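Local coordinates for molybdenum cofactor biosynthesis protein C 2 (Mycobacterium tuberculosis, PDB 4FDF), which probably catalyses, as a member of the MoaC family, the conversion of 3',8-cyclo-7,8-dihydroguanosine triphosphate to cyclic pyranopterin monophosphate in molybdenum cofactor biosynthesis, at the interface of chains A and B. Sequence-based numbering; all coordinates share one arbitrary frame. Chains: chain A/B, Molybdenum cofactor biosynthesis protein C 2.

Contacts 1 and 2 are neighbouring stretches of one two-fold symmetric interface, the centres of their C-alpha atoms about 10 Å apart, and each recurs with the chains exchanged. They share A:Thr68, from helix 65-78, and B:Leu86, from the predicted substrate-binding loop. Contact 1 joins backbones, clamping the start of the ordered part of chain B onto the loop ahead of helix 65-78; contact 2 packs side chains around the predicted catalytic residue A:Asp137, which lies about 8 Å from the centre of contact 1. In a hexamer built as a trimer of dimers, such a joint probably couples subunit association to the making of the active site.

Contact 1: the interface of chains A and B. Residues chain A 61-64, 68; chain B 23-25, 86.
An antiparallel beta bridge between A:Gly63 and B:Ala24 holds this edge of the MoaC subunit interface, and its tight part is made of main chain. The amide of A:Asp64 points almost straight down the C=O axis of B:Ala23, with N and O 2.5 Å apart. At the other end, the amide N of B:His25 gives a bond of 2.7 Å to the carbonyl O of A:Lys62; it comes from above the carbonyl plane, 50° out of it, though the bond is nearly straight at the hydrogen. Between the two bonds the CA atoms of A:Gly63 and B:Ala24 face each other at 4.0 Å, an approach that the glycine, lacking a side chain, probably eases.

The flanks are looser. A:Lys62 bends at its third torsion (chi3 84°) and slides past B:Leu86 in the opposite sense, so that CE of the lysine lies 3.9 Å from CB of the leucine. The CB atoms of A:Asp64 and B:Ala23 meet at 3.8 Å, while the aspartate's CG is anti to its backbone N (chi1 -171°) and the carboxylate points away from chain B.

A:Thr68 OG1 donates to the carbonyl O of A:Asp64 at 2.6 Å, tying the bridging loop to the first turn of helix 65-78, while the opposing strand-like segment opens the modelled part of chain B.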
ATOM      1  N   PRO A  61     -26.945   9.545   1.207  1.00 47.47           N
ATOM      2  CA  PRO A  61     -26.406   9.779   2.555  1.00 46.92           C
ATOM      3  C   PRO A  61     -24.881   9.683   2.659  1.00 48.72           C
ATOM      4  O   PRO A  61     -24.281  10.384   3.480  1.00 47.38           O
ATOM      5  CB  PRO A  61     -27.057   8.667   3.402  1.00 47.41           C
ATOM      6  CG  PRO A  61     -27.727   7.747   2.437  1.00 46.11           C
ATOM      7  CD  PRO A  61     -28.044   8.562   1.231  1.00 45.58           C
ATOM      8  N   LYS A  62     -24.265   8.819   1.849  1.00 48.45           N
ATOM      9  CA  LYS A  62     -22.811   8.648   1.881  1.00 48.28           C
ATOM     10  C   LYS A  62     -22.084   9.749   1.120  1.00 45.81           C
ATOM     11  O   LYS A  62     -20.869   9.872   1.219  1.00 47.57           O
ATOM     12  CB  LYS A  62     -22.395   7.274   1.342  1.00 48.16           C
ATOM     13  CG  LYS A  62     -22.605   6.132   2.315  1.00 48.79           C
ATOM     14  CD  LYS A  62     -22.313   4.790   1.654  1.00 50.96           C
ATOM     15  CE  LYS A  62     -20.822   4.458   1.678  1.00 51.53           C
ATOM     16  NZ  LYS A  62     -20.586   3.102   1.104  1.00 56.19           N
ATOM     17  N   GLY A  63     -22.830  10.534   0.350  1.00 46.14           N
ATOM     18  CA  GLY A  63     -22.274  11.698  -0.329  1.00 46.56           C
ATOM     19  C   GLY A  63     -22.272  11.611  -1.839  1.00 46.80           C
ATOM     20  O   GLY A  63     -23.048  10.862  -2.434  1.00 46.79           O
ATOM     21  N   ASP A  64     -21.385  12.394  -2.446  1.00 47.92           N
ATOM     22  CA  ASP A  64     -21.247  12.494  -3.896  1.00 49.05           C
ATOM     23  C   ASP A  64     -20.531  11.259  -4.464  1.00 47.53           C
ATOM     24  O   ASP A  64     -19.335  11.050  -4.252  1.00 45.25           O
ATOM     25  CB  ASP A  64     -20.498  13.784  -4.257  1.00 49.12           C
ATOM     26  CG  ASP A  64     -20.489  14.079  -5.749  1.00 50.74           C
ATOM     27  OD1 ASP A  64     -20.837  13.200  -6.568  1.00 52.40           O
ATOM     28  OD2 ASP A  64     -20.114  15.217  -6.106  1.00 54.16           O
ATOM     29  N   THR A  68     -16.476  10.762  -5.742  1.00 37.54           N
ATOM     30  CA  THR A  68     -15.781   9.715  -4.989  1.00 39.05           C
ATOM     31  C   THR A  68     -15.263   8.597  -5.908  1.00 36.97           C
ATOM     32  O   THR A  68     -14.117   8.170  -5.790  1.00 37.93           O
ATOM     33  CB  THR A  68     -16.689   9.152  -3.886  1.00 38.79           C
ATOM     34  OG1 THR A  68     -17.127  10.233  -3.053  1.00 42.64           O
ATOM     35  CG2 THR A  68     -15.940   8.146  -3.032  1.00 40.49           C
TER
ATOM     36  N   ALA B  23     -17.111  15.518  -1.325  1.00 65.93           N
ATOM     37  CA  ALA B  23     -18.469  15.627  -0.728  1.00 69.88           C
ATOM     38  C   ALA B  23     -18.966  14.226  -0.349  1.00 72.64           C
ATOM     39  O   ALA B  23     -19.787  13.635  -1.053  1.00 74.88           O
ATOM     40  CB  ALA B  23     -19.425  16.330  -1.702  1.00 69.14           C
ATOM     41  N   ALA B  24     -18.448  13.700   0.764  1.00 71.95           N
ATOM     42  CA  ALA B  24     -18.648  12.299   1.142  1.00 70.78           C
ATOM     43  C   ALA B  24     -18.571  12.056   2.654  1.00 72.27           C
ATOM     44  O   ALA B  24     -17.768  12.670   3.359  1.00 66.73           O
ATOM     45  CB  ALA B  24     -17.640  11.406   0.405  1.00 64.58           C
ATOM     46  N   HIS B  25     -19.410  11.146   3.142  1.00 75.53           N
ATOM     47  CA  HIS B  25     -19.430  10.795   4.560  1.00 77.98           C
ATOM     48  C   HIS B  25     -19.361   9.286   4.726  1.00 77.67           C
ATOM     49  O   HIS B  25     -20.271   8.571   4.292  1.00 77.95           O
ATOM     50  CB  HIS B  25     -20.688  11.357   5.242  1.00 75.28           C
ATOM     51  N   LEU B  86     -14.841   4.854   0.878  1.00 32.21           N
ATOM     52  CA  LEU B  86     -15.732   4.806   2.034  1.00 35.02           C
ATOM     53  C   LEU B  86     -15.909   3.425   2.639  1.00 37.11           C
ATOM     54  O   LEU B  86     -16.758   3.251   3.521  1.00 36.80           O
ATOM     55  CB  LEU B  86     -17.093   5.460   1.733  1.00 34.92           C
ATOM     56  CG  LEU B  86     -17.064   6.936   1.298  1.00 36.13           C
ATOM     57  CD1 LEU B  86     -18.453   7.538   1.380  1.00 36.52           C
ATOM     58  CD2 LEU B  86     -16.068   7.777   2.106  1.00 34.96           C
TER

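Contact 2: the interface of chains A and B. Residues chain A 68, 72, 130, 133-134, 136-138, 140; chain B 84-87, 122.
In the MoaC family the active site is assembled from two subunits, and here A:Asp137, the predicted catalytic residue, reaches from the C-terminal part of helix 121-139 towards the predicted substrate-binding residues B:Leu86, B:Cys87 and B:Met122. Its CG stands anti to the backbone N (chi1 -180°), which extends the carboxylate into the partner. B:Ile84 runs past it in the opposite direction, CG2 lying 3.7 Å from the aspartate's CB, whereas B:Leu86 and B:Met122 cross it at about a right angle.

The two carboxylate oxygens have different surroundings. OD1 takes part in a water bridge to the amide N of B:Leu86, the water lying 2.6 Å from OD1. OD2 forms a salt bridge of 2.6 Å with NZ of A:Lys140, which approaches from above the carboxylate plane; the lysine's CG occupies the crowded position between backbone N and carbonyl carbon (chi1 68°), and a bend at its last torsion turns the ammonium back to the aspartate. This pairing would be expected to favour the ionised acid. B:Cys87 brings its thiol SG to 3.6 Å from OD2.

B:Met122 is folded at its second and third torsions (chi2 -44°) and lies obliquely to A:Tyr136, its SD in the ring plane at the edge, 3.5 Å from CD2. Its methyl CE sits over the helix, beside the carbonyl O of A:Leu133. While CG2 faces A:Asp137, the other branch of B:Ile84 ends in CD1, which rests against helix 121-139, touching both A:Leu133 CB and A:Thr134 OG1 at 3.6 Å. The threonine hydroxyl itself donates to A:Val130 O, one helical turn back, which fixes its rotation. B:Pro85 crosses A:Thr134 at about a right angle and presses its ring carbons CG and CD against the CB of A:Ala72, with CG also near the methyl CG2 of A:Thr68. Next in the helix after A:Asp137, A:Met138 sets its SD 3.7 Å from CD1 of B:Leu86.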
ATOM      1  N   THR A  68     -16.476  10.762  -5.742  1.00 37.54           N
ATOM      2  CA  THR A  68     -15.781   9.715  -4.989  1.00 39.05           C
ATOM      3  C   THR A  68     -15.263   8.597  -5.908  1.00 36.97           C
ATOM      4  O   THR A  68     -14.117   8.170  -5.790  1.00 37.93           O
ATOM      5  CB  THR A  68     -16.689   9.152  -3.886  1.00 38.79           C
ATOM      6  OG1 THR A  68     -17.127  10.233  -3.053  1.00 42.64           O
ATOM      7  CG2 THR A  68     -15.940   8.146  -3.032  1.00 40.49           C
ATOM      8  N   ALA A  72     -11.411   7.546  -6.848  1.00 32.97           N
ATOM      9  CA  ALA A  72     -11.021   6.139  -6.625  1.00 31.49           C
ATOM     10  C   ALA A  72     -10.424   5.496  -7.878  1.00 30.95           C
ATOM     11  O   ALA A  72      -9.397   4.814  -7.811  1.00 32.65           O
ATOM     12  CB  ALA A  72     -12.210   5.316  -6.133  1.00 30.08           C
ATOM     13  N   VAL A 130     -12.681   0.001 -10.597  1.00 32.45           N
ATOM     14  CA  VAL A 130     -12.679   0.545  -9.234  1.00 33.32           C
ATOM     15  C   VAL A 130     -13.642   1.732  -9.068  1.00 32.54           C
ATOM     16  O   VAL A 130     -14.262   1.906  -8.015  1.00 31.77           O
ATOM     17  CB  VAL A 130     -11.230   0.857  -8.769  1.00 33.50           C
ATOM     18  CG1 VAL A 130     -11.211   1.538  -7.392  1.00 35.25           C
ATOM     19  CG2 VAL A 130     -10.407  -0.447  -8.720  1.00 34.45           C
ATOM     20  N   LEU A 133     -16.848  -0.217  -8.710  1.00 32.74           N
ATOM     21  CA  LEU A 133     -16.954  -0.796  -7.388  1.00 30.60           C
ATOM     22  C   LEU A 133     -17.324   0.280  -6.379  1.00 30.82           C
ATOM     23  O   LEU A 133     -18.136   0.039  -5.481  1.00 31.32           O
ATOM     24  CB  LEU A 133     -15.659  -1.505  -6.987  1.00 29.61           C
ATOM     25  CG  LEU A 133     -15.369  -2.872  -7.630  1.00 30.40           C
ATOM     26  CD1 LEU A 133     -13.915  -3.216  -7.410  1.00 30.48           C
ATOM     27  CD2 LEU A 133     -16.265  -4.012  -7.129  1.00 27.34           C
ATOM     28  N   THR A 134     -16.725   1.461  -6.538  1.00 29.75           N
ATOM     29  CA  THR A 134     -17.011   2.593  -5.675  1.00 31.15           C
ATOM     30  C   THR A 134     -18.446   3.079  -5.820  1.00 31.80           C
ATOM     31  O   THR A 134     -19.151   3.229  -4.816  1.00 34.65           O
ATOM     32  CB  THR A 134     -16.010   3.764  -5.897  1.00 31.07           C
ATOM     33  OG1 THR A 134     -14.677   3.275  -5.729  1.00 31.96           O
ATOM     34  CG2 THR A 134     -16.254   4.865  -4.878  1.00 29.98           C
ATOM     35  N   TYR A 136     -20.871   1.343  -6.681  1.00 33.65           N
ATOM     36  CA  TYR A 136     -21.659   0.289  -6.040  1.00 33.75           C
ATOM     37  C   TYR A 136     -21.613   0.415  -4.524  1.00 34.87           C
ATOM     38  O   TYR A 136     -22.625   0.238  -3.844  1.00 34.19           O
ATOM     39  CB  TYR A 136     -21.206  -1.120  -6.464  1.00 33.78           C
ATOM     40  CG  TYR A 136     -22.003  -2.189  -5.740  1.00 33.58           C
ATOM     41  CD1 TYR A 136     -23.173  -2.711  -6.291  1.00 33.60           C
ATOM     42  CD2 TYR A 136     -21.623  -2.626  -4.483  1.00 33.26           C
ATOM     43  CE1 TYR A 136     -23.937  -3.657  -5.606  1.00 32.53           C
ATOM     44  CE2 TYR A 136     -22.372  -3.559  -3.796  1.00 32.04           C
ATOM     45  CZ  TYR A 136     -23.522  -4.079  -4.365  1.00 30.97           C
ATOM     46  OH  TYR A 136     -24.258  -5.014  -3.666  1.00 30.32           O
ATOM     47  N   ASP A 137     -20.436   0.719  -3.991  1.00 35.34           N
ATOM     48  CA  ASP A 137     -20.309   0.911  -2.558  1.00 34.75           C
ATOM     49  C   ASP A 137     -21.226   2.044  -2.062  1.00 35.88           C
ATOM     50  O   ASP A 137     -21.844   1.944  -0.987  1.00 35.90           O
ATOM     51  CB  ASP A 137     -18.862   1.220  -2.196  1.00 34.71           C
ATOM     52  CG  ASP A 137     -18.676   1.424  -0.711  1.00 35.65           C
ATOM     53  OD1 ASP A 137     -18.235   2.518  -0.309  1.00 35.74           O
ATOM     54  OD2 ASP A 137     -19.016   0.501   0.052  1.00 36.02           O
ATOM     55  N   MET A 138     -21.319   3.106  -2.860  1.00 35.35           N
ATOM     56  CA  MET A 138     -22.086   4.291  -2.489  1.00 36.06           C
ATOM     57  C   MET A 138     -23.592   4.009  -2.462  1.00 37.20           C
ATOM     58  O   MET A 138     -24.333   4.632  -1.699  1.00 35.44           O
ATOM     59  CB  MET A 138     -21.783   5.451  -3.452  1.00 36.50           C
ATOM     60  CG  MET A 138     -20.327   5.901  -3.470  1.00 36.95           C
ATOM     61  SD  MET A 138     -19.812   6.589  -1.901  1.00 38.08           S
ATOM     62  CE  MET A 138     -20.337   8.305  -2.048  1.00 38.14           C
ATOM     63  N   LYS A 140     -25.062   0.568  -2.512  1.00 39.91           N
ATOM     64  CA  LYS A 140     -25.434  -0.809  -2.140  1.00 38.44           C
ATOM     65  C   LYS A 140     -26.572  -0.929  -1.105  1.00 39.66           C
ATOM     66  O   LYS A 140     -27.316  -1.917  -1.111  1.00 35.21           O
ATOM     67  CB  LYS A 140     -24.200  -1.609  -1.691  1.00 38.79           C
ATOM     68  CG  LYS A 140     -23.578  -1.144  -0.376  1.00 38.75           C
ATOM     69  CD  LYS A 140     -22.415  -2.024   0.020  1.00 38.11           C
ATOM     70  CE  LYS A 140     -21.911  -1.650   1.395  1.00 38.36           C
ATOM     71  NZ  LYS A 140     -21.137  -0.388   1.358  1.00 39.35           N
TER
ATOM     72  N   ILE B  84     -11.361   1.405  -2.103  1.00 34.80           N
ATOM     73  CA  ILE B  84     -12.706   1.977  -2.061  1.00 33.39           C
ATOM     74  C   ILE B  84     -12.799   2.940  -0.882  1.00 31.96           C
ATOM     75  O   ILE B  84     -12.840   2.514   0.270  1.00 30.87           O
ATOM     76  CB  ILE B  84     -13.803   0.886  -1.914  1.00 33.42           C
ATOM     77  CG1 ILE B  84     -13.573  -0.281  -2.895  1.00 33.05           C
ATOM     78  CG2 ILE B  84     -15.197   1.504  -2.051  1.00 32.00           C
ATOM     79  CD1 ILE B  84     -13.681   0.094  -4.393  1.00 33.75           C
ATOM     80  N   PRO B  85     -12.852   4.246  -1.179  1.00 31.52           N
ATOM     81  CA  PRO B  85     -12.683   5.319  -0.198  1.00 31.32           C
ATOM     82  C   PRO B  85     -13.559   5.186   1.042  1.00 31.64           C
ATOM     83  O   PRO B  85     -13.065   5.376   2.143  1.00 30.40           O
ATOM     84  CB  PRO B  85     -13.048   6.570  -0.994  1.00 30.91           C
ATOM     85  CG  PRO B  85     -12.663   6.205  -2.416  1.00 31.75           C
ATOM     86  CD  PRO B  85     -13.082   4.776  -2.538  1.00 32.98           C
ATOM     87  N   LEU B  86     -14.841   4.854   0.878  1.00 32.21           N
ATOM     88  CA  LEU B  86     -15.732   4.806   2.034  1.00 35.02           C
ATOM     89  C   LEU B  86     -15.909   3.425   2.639  1.00 37.11           C
ATOM     90  O   LEU B  86     -16.758   3.251   3.521  1.00 36.80           O
ATOM     91  CB  LEU B  86     -17.093   5.460   1.733  1.00 34.92           C
ATOM     92  CG  LEU B  86     -17.064   6.936   1.298  1.00 36.13           C
ATOM     93  CD1 LEU B  86     -18.453   7.538   1.380  1.00 36.52           C
ATOM     94  CD2 LEU B  86     -16.068   7.777   2.106  1.00 34.96           C
ATOM     95  N   CYS B  87     -15.115   2.455   2.179  1.00 37.67           N
ATOM     96  CA  CYS B  87     -15.079   1.128   2.807  1.00 41.25           C
ATOM     97  C   CYS B  87     -14.312   1.122   4.123  1.00 42.23           C
ATOM     98  O   CYS B  87     -13.226   1.664   4.217  1.00 41.88           O
ATOM     99  CB  CYS B  87     -14.465   0.095   1.873  1.00 43.54           C
ATOM    100  SG  CYS B  87     -15.682  -0.731   0.878  1.00 48.22           S
ATOM    101  N   MET B 122     -18.337  -6.061  -0.321  1.00 33.16           N
ATOM    102  CA  MET B 122     -17.388  -5.253  -1.090  1.00 32.91           C
ATOM    103  C   MET B 122     -16.092  -5.988  -1.397  1.00 33.27           C
ATOM    104  O   MET B 122     -15.579  -5.929  -2.529  1.00 34.93           O
ATOM    105  CB  MET B 122     -17.097  -3.908  -0.407  1.00 34.71           C
ATOM    106  CG  MET B 122     -18.254  -2.887  -0.476  1.00 34.81           C
ATOM    107  SD  MET B 122     -19.083  -2.734  -2.093  1.00 36.76           S
ATOM    108  CE  MET B 122     -17.691  -2.508  -3.217  1.00 31.28           C
TER
HETATM  109  O   HOH W   1     -16.889   4.536  -1.335  1.00 34.67           O